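Long-range contacts in tetraacyldisaccharide 4'-kinase (Aquifex aeolicus, PDB 4EHW), which probably transfers the gamma-phosphate of ATP to the 4'-position of a tetraacyldisaccharide 1-phosphate, forming lipid IVA at the membrane interface: residues P10-Y15 / L166-N171; V40-N45 / F137-G142; N153-K158 / D183-T188; Y189-P194 / K205-F210. All coordinates share one frame; numbering follows the deposited sequence.

Interaction 1 (P10-Y15 / L166-N171)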
loop_
_atom_site.group_PDB
_atom_site.type_symbol
_atom_site.label_atom_id
_atom_site.label_comp_id
_atom_site.label_asym_id
_atom_site.label_seq_id
_atom_site.Cartn_x
_atom_site.Cartn_y
_atom_site.Cartn_z
ATOM N N PRO A 10 -8.800 -0.325 -27.520
ATOM C CA PRO A 10 -8.243 -0.519 -28.863
ATOM C C PRO A 10 -7.115 0.461 -29.162
ATOM O O PRO A 10 -6.527 0.420 -30.245
ATOM C CB PRO A 10 -9.448 -0.278 -29.772
ATOM C CG PRO A 10 -10.600 -0.736 -28.950
ATOM C CD PRO A 10 -10.272 -0.340 -27.532
ATOM N N PHE A 11 -6.862 1.361 -28.216
ATOM C CA PHE A 11 -5.571 2.023 -28.103
ATOM C C PHE A 11 -4.785 1.173 -27.121
ATOM O O PHE A 11 -3.589 1.370 -26.910
ATOM C CB PHE A 11 -5.722 3.419 -27.525
ATOM C CG PHE A 11 -6.348 4.398 -28.461
ATOM C CD1 PHE A 11 -5.566 5.127 -29.340
ATOM C CD2 PHE A 11 -7.718 4.605 -28.454
ATOM C CE1 PHE A 11 -6.134 6.036 -30.200
ATOM C CE2 PHE A 11 -8.294 5.515 -29.315
ATOM C CZ PHE A 11 -7.500 6.230 -30.187
ATOM N N SER A 12 -5.499 0.239 -26.498
ATOM C CA SER A 12 -4.909 -0.730 -25.590
ATOM C C SER A 12 -4.022 -1.693 -26.369
ATOM O O SER A 12 -3.067 -2.245 -25.819
ATOM C CB SER A 12 -6.004 -1.501 -24.851
ATOM O OG SER A 12 -6.897 -0.612 -24.204
ATOM N N TYR A 13 -4.334 -1.887 -27.649
ATOM C CA TYR A 13 -3.529 -2.775 -28.483
ATOM C C TYR A 13 -2.107 -2.238 -28.647
ATOM O O TYR A 13 -1.132 -2.996 -28.579
ATOM C CB TYR A 13 -4.167 -3.009 -29.859
ATOM C CG TYR A 13 -3.306 -3.870 -30.773
ATOM C CD1 TYR A 13 -3.523 -5.241 -30.888
ATOM C CD2 TYR A 13 -2.261 -3.311 -31.502
ATOM C CE1 TYR A 13 -2.726 -6.026 -31.714
ATOM C CE2 TYR A 13 -1.461 -4.088 -32.325
ATOM C CZ TYR A 13 -1.698 -5.442 -32.428
ATOM O OH TYR A 13 -0.901 -6.205 -33.250
ATOM N N LEU A 14 -2.006 -0.925 -28.852
ATOM C CA LEU A 14 -0.726 -0.261 -29.090
ATOM C C LEU A 14 -0.002 0.072 -27.789
ATOM O O LEU A 14 1.230 0.050 -27.735
ATOM C CB LEU A 14 -0.941 1.018 -29.885
ATOM C CG LEU A 14 -1.805 2.038 -29.155
ATOM C CD1 LEU A 14 -0.979 2.793 -28.125
ATOM C CD2 LEU A 14 -2.448 2.985 -30.152
ATOM N N TYR A 15 -0.759 0.401 -26.748
ATOM C CA TYR A 15 -0.141 0.583 -25.451
ATOM C C TYR A 15 0.614 -0.703 -25.097
ATOM O O TYR A 15 1.755 -0.654 -24.633
ATOM C CB TYR A 15 -1.180 0.930 -24.386
ATOM C CG TYR A 15 -0.572 1.108 -23.016
ATOM C CD1 TYR A 15 0.320 2.143 -22.761
ATOM C CD2 TYR A 15 -0.883 0.239 -21.978
ATOM C CE1 TYR A 15 0.891 2.307 -21.497
ATOM C CE2 TYR A 15 -0.318 0.394 -20.710
ATOM C CZ TYR A 15 0.568 1.426 -20.475
ATOM O OH TYR A 15 1.125 1.569 -19.214
ATOM N N LEU A 166 -5.734 -4.064 -20.928
ATOM C CA LEU A 166 -4.752 -2.999 -20.807
ATOM C C LEU A 166 -5.376 -1.611 -20.842
ATOM O O LEU A 166 -6.478 -1.424 -21.366
ATOM C CB LEU A 166 -3.721 -3.086 -21.929
ATOM C CG LEU A 166 -2.401 -3.661 -21.450
ATOM C CD1 LEU A 166 -2.594 -5.140 -21.214
ATOM C CD2 LEU A 166 -1.320 -3.417 -22.465
ATOM N N LEU A 167 -4.663 -0.634 -20.289
ATOM C CA LEU A 167 -5.018 0.757 -20.511
ATOM C C LEU A 167 -4.965 1.001 -22.017
ATOM O O LEU A 167 -4.199 0.342 -22.732
ATOM C CB LEU A 167 -4.038 1.687 -19.797
ATOM C CG LEU A 167 -3.900 1.495 -18.283
ATOM C CD1 LEU A 167 -2.713 2.263 -17.743
ATOM C CD2 LEU A 167 -5.165 1.888 -17.532
ATOM N N PRO A 168 -5.787 1.944 -22.511
ATOM C CA PRO A 168 -6.701 2.749 -21.693
ATOM C C PRO A 168 -8.094 2.133 -21.558
ATOM O O PRO A 168 -8.932 2.689 -20.847
ATOM C CB PRO A 168 -6.789 4.052 -22.481
ATOM C CG PRO A 168 -6.683 3.602 -23.909
ATOM C CD PRO A 168 -5.767 2.397 -23.915
ATOM N N ALA A 169 -8.335 1.011 -22.233
ATOM C CA ALA A 169 -9.610 0.298 -22.129
ATOM C C ALA A 169 -9.850 -0.231 -20.712
ATOM O O ALA A 169 -10.878 0.070 -20.093
ATOM C CB ALA A 169 -9.665 -0.848 -23.136
ATOM N N GLY A 170 -8.901 -1.021 -20.213
ATOM C CA GLY A 170 -9.003 -1.612 -18.892
ATOM C C GLY A 170 -7.939 -1.096 -17.946
ATOM O O GLY A 170 -7.185 -0.181 -18.285
ATOM N N ASN A 171 -7.859 -1.695 -16.761
ATOM C CA ASN A 171 -6.984 -1.191 -15.703
ATOM C C ASN A 171 -5.565 -1.767 -15.683
ATOM O O ASN A 171 -4.767 -1.402 -14.823
ATOM C CB ASN A 171 -7.640 -1.420 -14.339
ATOM C CG ASN A 171 -9.084 -0.957 -14.304
ATOM O OD1 ASN A 171 -10.008 -1.771 -14.254
ATOM N ND2 ASN A 171 -9.285 0.358 -14.327
#
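S12 and Y15 of helix 12-27 rest on a cis-proline turn of type VI, built from L166 to A169 with the cis bond between L167 and P168. The turn belongs to the loop between helix 159-162 and strand 184-188. The tyrosine can be followed outward. With CG anti to the backbone N (chi1 179°), Y15 CB lies 3.5 Å from L167 O, and CG stays beside the same oxygen. CD2 lies 3.4 Å from L167 O and also touches the methyl L166 CD2. CE2 packs on L167 CB at 4.0 Å, and OH ends near L167 CD1. L167 runs alongside the tyrosine, whereas L166 lies across it. F11 adds a surface contact, CB to P168 CG at 3.7 Å. Beyond the turn, N171 bonds through its backbone to V48, in the predicted ATP-binding loop. S12 OG accepts the bond from A169 N at 2.9 Å, with 154° at the hydrogen. Replacing S12 by an alanine would probably leave the backbone N-H of A169 without the acceptor this helix gives it. S12 CA also approaches L167 O at 3.1 Å in a CH-O contact.

Interaction 2 (V40-N45 / F137-G142)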
loop_
_atom_site.group_PDB
_atom_site.type_symbol
_atom_site.label_atom_id
_atom_site.label_comp_id
_atom_site.label_asym_id
_atom_site.label_seq_id
_atom_site.Cartn_x
_atom_site.Cartn_y
_atom_site.Cartn_z
ATOM N N VAL A 40 16.677 -6.500 -1.429
ATOM C CA VAL A 40 15.486 -5.745 -1.771
ATOM C C VAL A 40 14.301 -6.670 -2.095
ATOM O O VAL A 40 14.425 -7.616 -2.895
ATOM C CB VAL A 40 15.750 -4.794 -2.955
ATOM C CG1 VAL A 40 14.426 -4.135 -3.425
ATOM C CG2 VAL A 40 16.766 -3.728 -2.554
ATOM N N ILE A 41 13.163 -6.404 -1.452
ATOM C CA ILE A 41 11.916 -7.110 -1.738
ATOM C C ILE A 41 10.963 -6.125 -2.389
ATOM O O ILE A 41 10.623 -5.117 -1.777
ATOM C CB ILE A 41 11.194 -7.577 -0.438
ATOM C CG1 ILE A 41 12.104 -8.418 0.454
ATOM C CG2 ILE A 41 9.926 -8.387 -0.765
ATOM C CD1 ILE A 41 11.481 -8.655 1.826
ATOM N N SER A 42 10.499 -6.417 -3.601
ATOM C CA SER A 42 9.520 -5.555 -4.252
ATOM C C SER A 42 8.106 -6.101 -4.079
ATOM O O SER A 42 7.870 -7.298 -4.252
ATOM C CB SER A 42 9.821 -5.390 -5.749
ATOM O OG SER A 42 8.781 -4.626 -6.372
ATOM N N VAL A 43 7.176 -5.217 -3.726
ATOM C CA VAL A 43 5.758 -5.539 -3.725
ATOM C C VAL A 43 5.056 -4.702 -4.777
ATOM O O VAL A 43 5.216 -3.476 -4.817
ATOM C CB VAL A 43 5.086 -5.210 -2.393
ATOM C CG1 VAL A 43 3.560 -5.295 -2.552
ATOM C CG2 VAL A 43 5.562 -6.155 -1.310
ATOM N N GLY A 44 4.257 -5.344 -5.620
ATOM C CA GLY A 44 3.662 -4.619 -6.724
ATOM C C GLY A 44 2.418 -5.277 -7.251
ATOM O O GLY A 44 1.977 -6.314 -6.737
ATOM N N ASN A 45 1.838 -4.671 -8.278
ATOM C CA ASN A 45 0.708 -5.286 -8.964
ATOM C C ASN A 45 0.662 -4.882 -10.444
ATOM O O ASN A 45 1.554 -4.169 -10.930
ATOM C CB ASN A 45 -0.593 -4.957 -8.253
ATOM C CG ASN A 45 -1.112 -3.612 -8.625
ATOM O OD1 ASN A 45 -0.341 -2.674 -8.779
ATOM N ND2 ASN A 45 -2.425 -3.509 -8.819
ATOM N N PHE A 137 15.307 -3.666 2.389
ATOM C CA PHE A 137 14.375 -2.691 1.817
ATOM C C PHE A 137 13.117 -3.368 1.301
ATOM O O PHE A 137 13.173 -4.460 0.713
ATOM C CB PHE A 137 15.021 -1.943 0.642
ATOM C CG PHE A 137 16.089 -0.985 1.053
ATOM C CD1 PHE A 137 15.759 0.183 1.721
ATOM C CD2 PHE A 137 17.426 -1.243 0.774
ATOM C CE1 PHE A 137 16.743 1.084 2.120
ATOM C CE2 PHE A 137 18.421 -0.340 1.165
ATOM C CZ PHE A 137 18.075 0.825 1.846
ATOM N N ILE A 138 11.980 -2.711 1.507
ATOM C CA ILE A 138 10.741 -3.128 0.861
ATOM C C ILE A 138 10.385 -2.073 -0.175
ATOM O O ILE A 138 10.091 -0.933 0.174
ATOM C CB ILE A 138 9.588 -3.243 1.844
ATOM C CG1 ILE A 138 9.863 -4.366 2.838
ATOM C CG2 ILE A 138 8.285 -3.510 1.104
ATOM C CD1 ILE A 138 8.900 -4.394 3.967
ATOM N N LEU A 139 10.429 -2.454 -1.449
ATOM C CA LEU A 139 10.127 -1.541 -2.540
ATOM C C LEU A 139 8.617 -1.462 -2.785
ATOM O O LEU A 139 8.031 -2.350 -3.405
ATOM C CB LEU A 139 10.863 -1.979 -3.795
ATOM C CG LEU A 139 10.777 -1.078 -5.024
ATOM C CD1 LEU A 139 11.367 0.290 -4.714
ATOM C CD2 LEU A 139 11.508 -1.761 -6.200
ATOM N N ASP A 140 7.997 -0.403 -2.263
ATOM C CA ASP A 140 6.560 -0.166 -2.378
ATOM C C ASP A 140 6.176 0.077 -3.844
ATOM O O ASP A 140 6.819 0.870 -4.539
ATOM C CB ASP A 140 6.186 1.052 -1.524
ATOM C CG ASP A 140 4.705 1.397 -1.590
ATOM O OD1 ASP A 140 3.884 0.476 -1.735
ATOM O OD2 ASP A 140 4.365 2.593 -1.469
ATOM N N ASP A 141 5.135 -0.606 -4.312
ATOM C CA ASP A 141 4.691 -0.486 -5.702
ATOM C C ASP A 141 5.847 -0.544 -6.694
ATOM O O ASP A 141 6.041 0.383 -7.479
ATOM C CB ASP A 141 3.906 0.808 -5.907
ATOM C CG ASP A 141 2.995 0.741 -7.122
ATOM O OD1 ASP A 141 2.680 -0.389 -7.570
ATOM O OD2 ASP A 141 2.589 1.813 -7.623
ATOM N N GLY A 142 6.588 -1.649 -6.688
ATOM C CA GLY A 142 7.842 -1.698 -7.420
ATOM C C GLY A 142 7.922 -2.633 -8.615
ATOM O O GLY A 142 9.008 -2.838 -9.178
HETATM O O HOH W 1 3.992 -2.360 -9.124
#
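F137 begins the pairing with strand 40-45: its O takes the N-H of I41 at 2.9 Å in an almost straight bond. On the side of V40 and S42, F137 CB meets V40 CG2 at 4.1 Å. The ring swings away to C70 and L72 of strand 69-73. I138 points to the other side, where its CG2 comes near V43 CG2. L139 gives its N-H to I41 O at 2.7 Å and accepts V43 N on its own O. With CG anti to the backbone N (chi1 -175°), L139 lays CD2 beside S42 CB, 4.0 Å away. The two strands are parallel neighbours in the P-loop kinase core, their short axes 24° apart. Strand 40-45 leads into the predicted ATP-binding loop, and the apolar run ending in D140 and D141 is consistent with a Walker B motif. D140 turns away, and its OD2 bonds to S73 OG. D141 takes a left-handed backbone conformation, and the chain bends back. Its carboxylate forms salt bridges with R74 and K53. A water accepts from N45 N and donates to D141 OD1 at 2.8 Å. N45 ND2 bonds to S47 O, and its OD1 to K53 NZ. G142 N reaches V43 O at 3.0 Å from above the carbonyl plane, 43° out of it. G142 has no side chain, and S42 OG sits 3.1 Å from G142 C.

Interaction 3 (N153-K158 / D183-T188)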
loop_
_atom_site.group_PDB
_atom_site.type_symbol
_atom_site.label_atom_id
_atom_site.label_comp_id
_atom_site.label_asym_id
_atom_site.label_seq_id
_atom_site.Cartn_x
_atom_site.Cartn_y
_atom_site.Cartn_z
ATOM N N ASN A 153 10.776 -10.647 -5.963
ATOM C CA ASN A 153 9.772 -9.890 -6.703
ATOM C C ASN A 153 8.383 -10.446 -6.386
ATOM O O ASN A 153 7.959 -11.471 -6.940
ATOM C CB ASN A 153 10.048 -10.014 -8.202
ATOM C CG ASN A 153 9.540 -8.823 -8.996
ATOM O OD1 ASN A 153 9.193 -7.769 -8.435
ATOM N ND2 ASN A 153 9.520 -8.972 -10.316
ATOM N N ILE A 154 7.674 -9.792 -5.474
ATOM C CA ILE A 154 6.348 -10.263 -5.091
ATOM C C ILE A 154 5.261 -9.518 -5.868
ATOM O O ILE A 154 5.224 -8.279 -5.880
ATOM C CB ILE A 154 6.107 -10.069 -3.586
ATOM C CG1 ILE A 154 7.148 -10.853 -2.780
ATOM C CG2 ILE A 154 4.691 -10.508 -3.213
ATOM C CD1 ILE A 154 6.999 -10.685 -1.280
ATOM N N LEU A 155 4.371 -10.274 -6.508
ATOM C CA LEU A 155 3.302 -9.692 -7.324
ATOM C C LEU A 155 1.907 -9.995 -6.767
ATOM O O LEU A 155 1.549 -11.156 -6.557
ATOM C CB LEU A 155 3.386 -10.214 -8.757
ATOM C CG LEU A 155 2.314 -9.653 -9.696
ATOM C CD1 LEU A 155 2.604 -8.165 -9.960
ATOM C CD2 LEU A 155 2.261 -10.449 -11.015
ATOM N N LEU A 156 1.124 -8.946 -6.545
ATOM C CA LEU A 156 -0.232 -9.091 -6.047
ATOM C C LEU A 156 -1.222 -9.219 -7.196
ATOM O O LEU A 156 -1.150 -8.479 -8.183
ATOM C CB LEU A 156 -0.632 -7.873 -5.195
ATOM C CG LEU A 156 -0.377 -7.953 -3.689
ATOM C CD1 LEU A 156 1.108 -8.192 -3.445
ATOM C CD2 LEU A 156 -0.841 -6.670 -2.985
ATOM N N LEU A 157 -2.174 -10.131 -7.046
ATOM C CA LEU A 157 -3.199 -10.350 -8.058
ATOM C C LEU A 157 -4.550 -10.579 -7.416
ATOM O O LEU A 157 -4.694 -11.443 -6.541
ATOM C CB LEU A 157 -2.855 -11.580 -8.878
ATOM C CG LEU A 157 -1.910 -11.381 -10.052
ATOM C CD1 LEU A 157 -0.556 -10.986 -9.513
ATOM C CD2 LEU A 157 -1.822 -12.664 -10.849
ATOM N N LYS A 158 -5.543 -9.814 -7.857
ATOM C CA LYS A 158 -6.928 -10.039 -7.447
ATOM C C LYS A 158 -7.683 -10.626 -8.625
ATOM O O LYS A 158 -7.280 -10.444 -9.779
ATOM C CB LYS A 158 -7.587 -8.727 -7.045
ATOM C CG LYS A 158 -7.607 -7.724 -8.180
ATOM C CD LYS A 158 -8.307 -6.440 -7.788
ATOM C CE LYS A 158 -7.810 -5.303 -8.655
ATOM N NZ LYS A 158 -8.636 -4.093 -8.455
ATOM N N ASP A 183 8.524 -13.641 -8.540
ATOM C CA ASP A 183 9.094 -14.769 -7.809
ATOM C C ASP A 183 7.991 -15.493 -7.045
ATOM O O ASP A 183 8.080 -16.702 -6.778
ATOM C CB ASP A 183 10.151 -14.290 -6.795
ATOM C CG ASP A 183 11.400 -13.744 -7.459
ATOM O OD1 ASP A 183 11.911 -14.387 -8.403
ATOM O OD2 ASP A 183 11.879 -12.668 -7.037
ATOM N N ALA A 184 6.963 -14.732 -6.679
ATOM C CA ALA A 184 5.878 -15.240 -5.856
ATOM C C ALA A 184 4.607 -14.422 -6.057
ATOM O O ALA A 184 4.664 -13.228 -6.371
ATOM C CB ALA A 184 6.285 -15.248 -4.391
ATOM N N LEU A 185 3.460 -15.073 -5.885
ATOM C CA LEU A 185 2.176 -14.413 -6.082
ATOM C C LEU A 185 1.360 -14.365 -4.798
ATOM O O LEU A 185 1.326 -15.333 -4.026
ATOM C CB LEU A 185 1.365 -15.130 -7.161
ATOM C CG LEU A 185 1.989 -15.053 -8.553
ATOM C CD1 LEU A 185 1.130 -15.800 -9.565
ATOM C CD2 LEU A 185 2.147 -13.608 -8.951
ATOM N N VAL A 186 0.703 -13.230 -4.580
ATOM C CA VAL A 186 -0.250 -13.074 -3.496
ATOM C C VAL A 186 -1.619 -12.769 -4.103
ATOM O O VAL A 186 -1.774 -11.785 -4.834
ATOM C CB VAL A 186 0.191 -11.947 -2.563
ATOM C CG1 VAL A 186 -0.756 -11.838 -1.382
ATOM C CG2 VAL A 186 1.608 -12.216 -2.088
ATOM N N LEU A 187 -2.600 -13.625 -3.819
ATOM C CA LEU A 187 -3.938 -13.507 -4.399
ATOM C C LEU A 187 -4.855 -12.759 -3.421
ATOM O O LEU A 187 -5.236 -13.277 -2.360
ATOM C CB LEU A 187 -4.496 -14.896 -4.731
ATOM C CG LEU A 187 -3.507 -15.827 -5.441
ATOM C CD1 LEU A 187 -4.125 -17.220 -5.667
ATOM C CD2 LEU A 187 -3.037 -15.221 -6.750
ATOM N N THR A 188 -5.215 -11.538 -3.795
ATOM C CA THR A 188 -5.842 -10.609 -2.873
ATOM C C THR A 188 -7.363 -10.648 -2.929
ATOM O O THR A 188 -7.949 -11.351 -3.749
ATOM C CB THR A 188 -5.370 -9.179 -3.173
ATOM O OG1 THR A 188 -5.713 -8.844 -4.522
ATOM C CG2 THR A 188 -3.850 -9.074 -3.009
#
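L155 and V186 lie in the tight part of this parallel strand pair. L155 N donates to A184 O at 3.0 Å, and V186 N to L155 O. L157 N then reaches V186 O at 2.8 Å, nearly in line with the carbonyl. L185 CG is anti to the carbonyl carbon (chi1 -65°), which brings CD2 onto L155 CB at 3.6 Å. L155 and L185 run alongside each other, and L185 CD2 also touches L157 CD1. On the other face I154 CG2 meets V186 CG2 at 3.7 Å, and L156 lies across T188, CG on CG2. F56 and K53 of helix 53-63 cover this face. The strands are neighbours in the P-loop core, in a beta-alpha-beta unit with helix 159-162 in the connection. The ends are more open and less regular. At one, D183 N donates to N153 O at 2.8 Å, while A184 N adds only a weak bond. The N153 N to D183 OD2 bond is modelled too short to be trusted. At the other, T188 N meets L157 O from above the carbonyl plane at 2.8 Å; OG1 adds a weak bond. K158 is partly exposed, and NZ bonds to G50 O in the predicted ATP-binding loop.

Interaction 4 (Y189-P194 / K205-F210)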
loop_
_atom_site.group_PDB
_atom_site.type_symbol
_atom_site.label_atom_id
_atom_site.label_comp_id
_atom_site.label_asym_id
_atom_site.label_seq_id
_atom_site.Cartn_x
_atom_site.Cartn_y
_atom_site.Cartn_z
ATOM N N TYR A 189 -7.989 -9.883 -2.042
ATOM C CA TYR A 189 -9.440 -9.757 -1.995
ATOM C C TYR A 189 -10.130 -11.106 -1.921
ATOM O O TYR A 189 -11.217 -11.295 -2.475
ATOM C CB TYR A 189 -9.942 -8.943 -3.188
ATOM C CG TYR A 189 -9.488 -7.505 -3.123
ATOM C CD1 TYR A 189 -10.348 -6.496 -2.709
ATOM C CD2 TYR A 189 -8.186 -7.160 -3.437
ATOM C CE1 TYR A 189 -9.923 -5.175 -2.638
ATOM C CE2 TYR A 189 -7.747 -5.842 -3.361
ATOM C CZ TYR A 189 -8.619 -4.856 -2.966
ATOM O OH TYR A 189 -8.179 -3.549 -2.894
ATOM N N GLN A 190 -9.499 -12.039 -1.219
ATOM C CA GLN A 190 -10.055 -13.374 -1.075
ATOM C C GLN A 190 -11.340 -13.341 -0.254
ATOM O O GLN A 190 -12.243 -14.155 -0.455
ATOM C CB GLN A 190 -9.024 -14.319 -0.445
ATOM C CG GLN A 190 -7.966 -14.824 -1.425
ATOM C CD GLN A 190 -8.561 -15.629 -2.566
ATOM O OE1 GLN A 190 -9.364 -16.543 -2.351
ATOM N NE2 GLN A 190 -8.180 -15.284 -3.790
ATOM N N GLU A 191 -11.427 -12.380 0.656
ATOM C CA GLU A 191 -12.550 -12.311 1.585
ATOM C C GLU A 191 -13.868 -11.982 0.890
ATOM O O GLU A 191 -14.949 -12.232 1.437
ATOM C CB GLU A 191 -12.270 -11.297 2.709
ATOM C CG GLU A 191 -12.160 -9.839 2.261
ATOM C CD GLU A 191 -10.822 -9.500 1.633
ATOM O OE1 GLU A 191 -9.842 -10.254 1.837
ATOM O OE2 GLU A 191 -10.749 -8.472 0.927
ATOM N N VAL A 192 -13.775 -11.435 -0.317
ATOM C CA VAL A 192 -14.954 -10.954 -1.026
ATOM C C VAL A 192 -15.096 -11.604 -2.400
ATOM O O VAL A 192 -16.203 -11.923 -2.828
ATOM C CB VAL A 192 -14.904 -9.428 -1.168
ATOM C CG1 VAL A 192 -16.070 -8.951 -2.013
ATOM C CG2 VAL A 192 -14.916 -8.763 0.190
ATOM N N GLU A 193 -13.971 -11.792 -3.087
ATOM C CA GLU A 193 -13.954 -12.440 -4.406
ATOM C C GLU A 193 -12.878 -13.517 -4.471
ATOM O O GLU A 193 -11.902 -13.366 -5.207
ATOM C CB GLU A 193 -13.692 -11.416 -5.530
ATOM C CG GLU A 193 -14.922 -10.740 -6.124
ATOM C CD GLU A 193 -14.582 -9.873 -7.334
ATOM O OE1 GLU A 193 -13.469 -10.007 -7.891
ATOM O OE2 GLU A 193 -15.431 -9.052 -7.732
ATOM N N PRO A 194 -13.047 -14.608 -3.703
ATOM C CA PRO A 194 -12.018 -15.655 -3.662
ATOM C C PRO A 194 -11.786 -16.304 -5.020
ATOM O O PRO A 194 -12.707 -16.386 -5.835
ATOM C CB PRO A 194 -12.611 -16.702 -2.701
ATOM C CG PRO A 194 -14.103 -16.500 -2.802
ATOM C CD PRO A 194 -14.245 -14.989 -2.934
ATOM N N LYS A 205 -2.653 -16.882 -0.519
ATOM C CA LYS A 205 -3.977 -16.272 -0.430
ATOM C C LYS A 205 -4.009 -15.228 0.683
ATOM O O LYS A 205 -3.633 -15.524 1.828
ATOM C CB LYS A 205 -5.028 -17.341 -0.182
ATOM C CG LYS A 205 -5.605 -17.933 -1.450
ATOM C CD LYS A 205 -6.421 -19.172 -1.119
ATOM C CE LYS A 205 -7.403 -19.521 -2.221
ATOM N NZ LYS A 205 -8.223 -20.708 -1.819
ATOM N N MET A 206 -4.448 -14.016 0.345
ATOM C CA MET A 206 -4.524 -12.947 1.326
ATOM C C MET A 206 -5.958 -12.596 1.687
ATOM O O MET A 206 -6.779 -12.264 0.816
ATOM C CB MET A 206 -3.830 -11.693 0.811
ATOM C CG MET A 206 -4.034 -10.476 1.702
ATOM S SD MET A 206 -2.837 -9.201 1.261
ATOM C CE MET A 206 -3.949 -7.904 0.715
ATOM N N PHE A 207 -6.249 -12.657 2.979
ATOM C CA PHE A 207 -7.518 -12.176 3.485
ATOM C C PHE A 207 -7.326 -10.927 4.338
ATOM O O PHE A 207 -6.344 -10.804 5.075
ATOM C CB PHE A 207 -8.169 -13.258 4.311
ATOM C CG PHE A 207 -8.571 -14.457 3.511
ATOM C CD1 PHE A 207 -7.665 -15.480 3.263
ATOM C CD2 PHE A 207 -9.852 -14.556 2.993
ATOM C CE1 PHE A 207 -8.036 -16.595 2.520
ATOM C CE2 PHE A 207 -10.231 -15.660 2.250
ATOM C CZ PHE A 207 -9.321 -16.686 2.015
ATOM N N ARG A 208 -8.263 -9.994 4.222
ATOM C CA ARG A 208 -8.316 -8.858 5.127
ATOM C C ARG A 208 -9.599 -8.979 5.926
ATOM O O ARG A 208 -10.667 -9.224 5.355
ATOM C CB ARG A 208 -8.281 -7.540 4.358
ATOM C CG ARG A 208 -6.879 -7.096 3.953
ATOM C CD ARG A 208 -6.925 -5.843 3.103
ATOM N NE ARG A 208 -7.741 -6.054 1.912
ATOM C CZ ARG A 208 -7.935 -5.147 0.960
ATOM N NH1 ARG A 208 -7.366 -3.951 1.047
ATOM N NH2 ARG A 208 -8.697 -5.445 -0.083
ATOM N N GLU A 209 -9.500 -8.833 7.245
ATOM C CA GLU A 209 -10.685 -8.924 8.100
ATOM C C GLU A 209 -10.744 -7.772 9.109
ATOM O O GLU A 209 -9.711 -7.222 9.506
ATOM C CB GLU A 209 -10.758 -10.280 8.802
ATOM C CG GLU A 209 -9.629 -10.550 9.778
ATOM C CD GLU A 209 -9.790 -11.881 10.487
ATOM O OE1 GLU A 209 -9.426 -11.967 11.681
ATOM O OE2 GLU A 209 -10.277 -12.840 9.848
ATOM N N PHE A 210 -11.960 -7.420 9.512
ATOM C CA PHE A 210 -12.199 -6.240 10.336
ATOM C C PHE A 210 -11.870 -6.479 11.801
ATOM O O PHE A 210 -12.518 -7.277 12.469
ATOM C CB PHE A 210 -13.656 -5.787 10.185
ATOM C CG PHE A 210 -14.011 -4.593 11.023
ATOM C CD1 PHE A 210 -13.208 -3.465 11.021
ATOM C CD2 PHE A 210 -15.159 -4.588 11.804
ATOM C CE1 PHE A 210 -13.534 -2.354 11.793
ATOM C CE2 PHE A 210 -15.492 -3.471 12.585
ATOM C CZ PHE A 210 -14.676 -2.354 12.574
HETATM O O HOH W 2 -7.568 -9.277 0.708
#
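The loop leaving strand 184-188 folds back over strand 203-214, and Y189, Q190 and E191 make the contact. R208 lies over one face of the Y189 ring in a cation-pi contact, CZ 4.3 Å from the ring centroid. The guanidinium stands nearly upright on the ring, the planes 79° apart. Its NH2 is crowded against the ring in the model, so the guanidinium's exact place is less sure and its long pairing with E191 OE2 uncertain. Without the ring, as with a leucine at Y189, the guanidinium would probably lose its aromatic face and be freer to turn. Q190 CB sits over the F207 ring, 3.4 Å from its centroid, a CH-pi contact. E191 has CG between the backbone N and the carbonyl carbon (chi1 66°), and with a second bend at chi2 its carboxylate folds back to the strand. There R208 N donates to E191 OE1 at 2.9 Å, from above the carboxylate plane. A water accepts from Y189 N and donates to M206 O, and to E191 OE1 at 2.7 Å. Q190 OE1 is held by F195 N. Strand 203-214 runs between strands 184-188 and 293-302, and M206 packs on F56 of helix 53-63.

How the interactions relate
Interactions 2 and 3 are buried in the core and share a sheet. Strands 40-45 and 152-158 are neighbours there, joined by S42 O to I154 N and G44 O to L156 N. Both rely on parallel backbone bonds and aliphatic side chains. Interaction 4 continues from interaction 3 through L187 O and M206 N, but it is only partly buried. Its chemistry turns to an aromatic ring, an arginine, a carboxylate and a water. Interaction 1 lies on the surface and touches none of the others. It brings a helix to a turn with few polar bonds. All four come near residues of the predicted ATP-binding site.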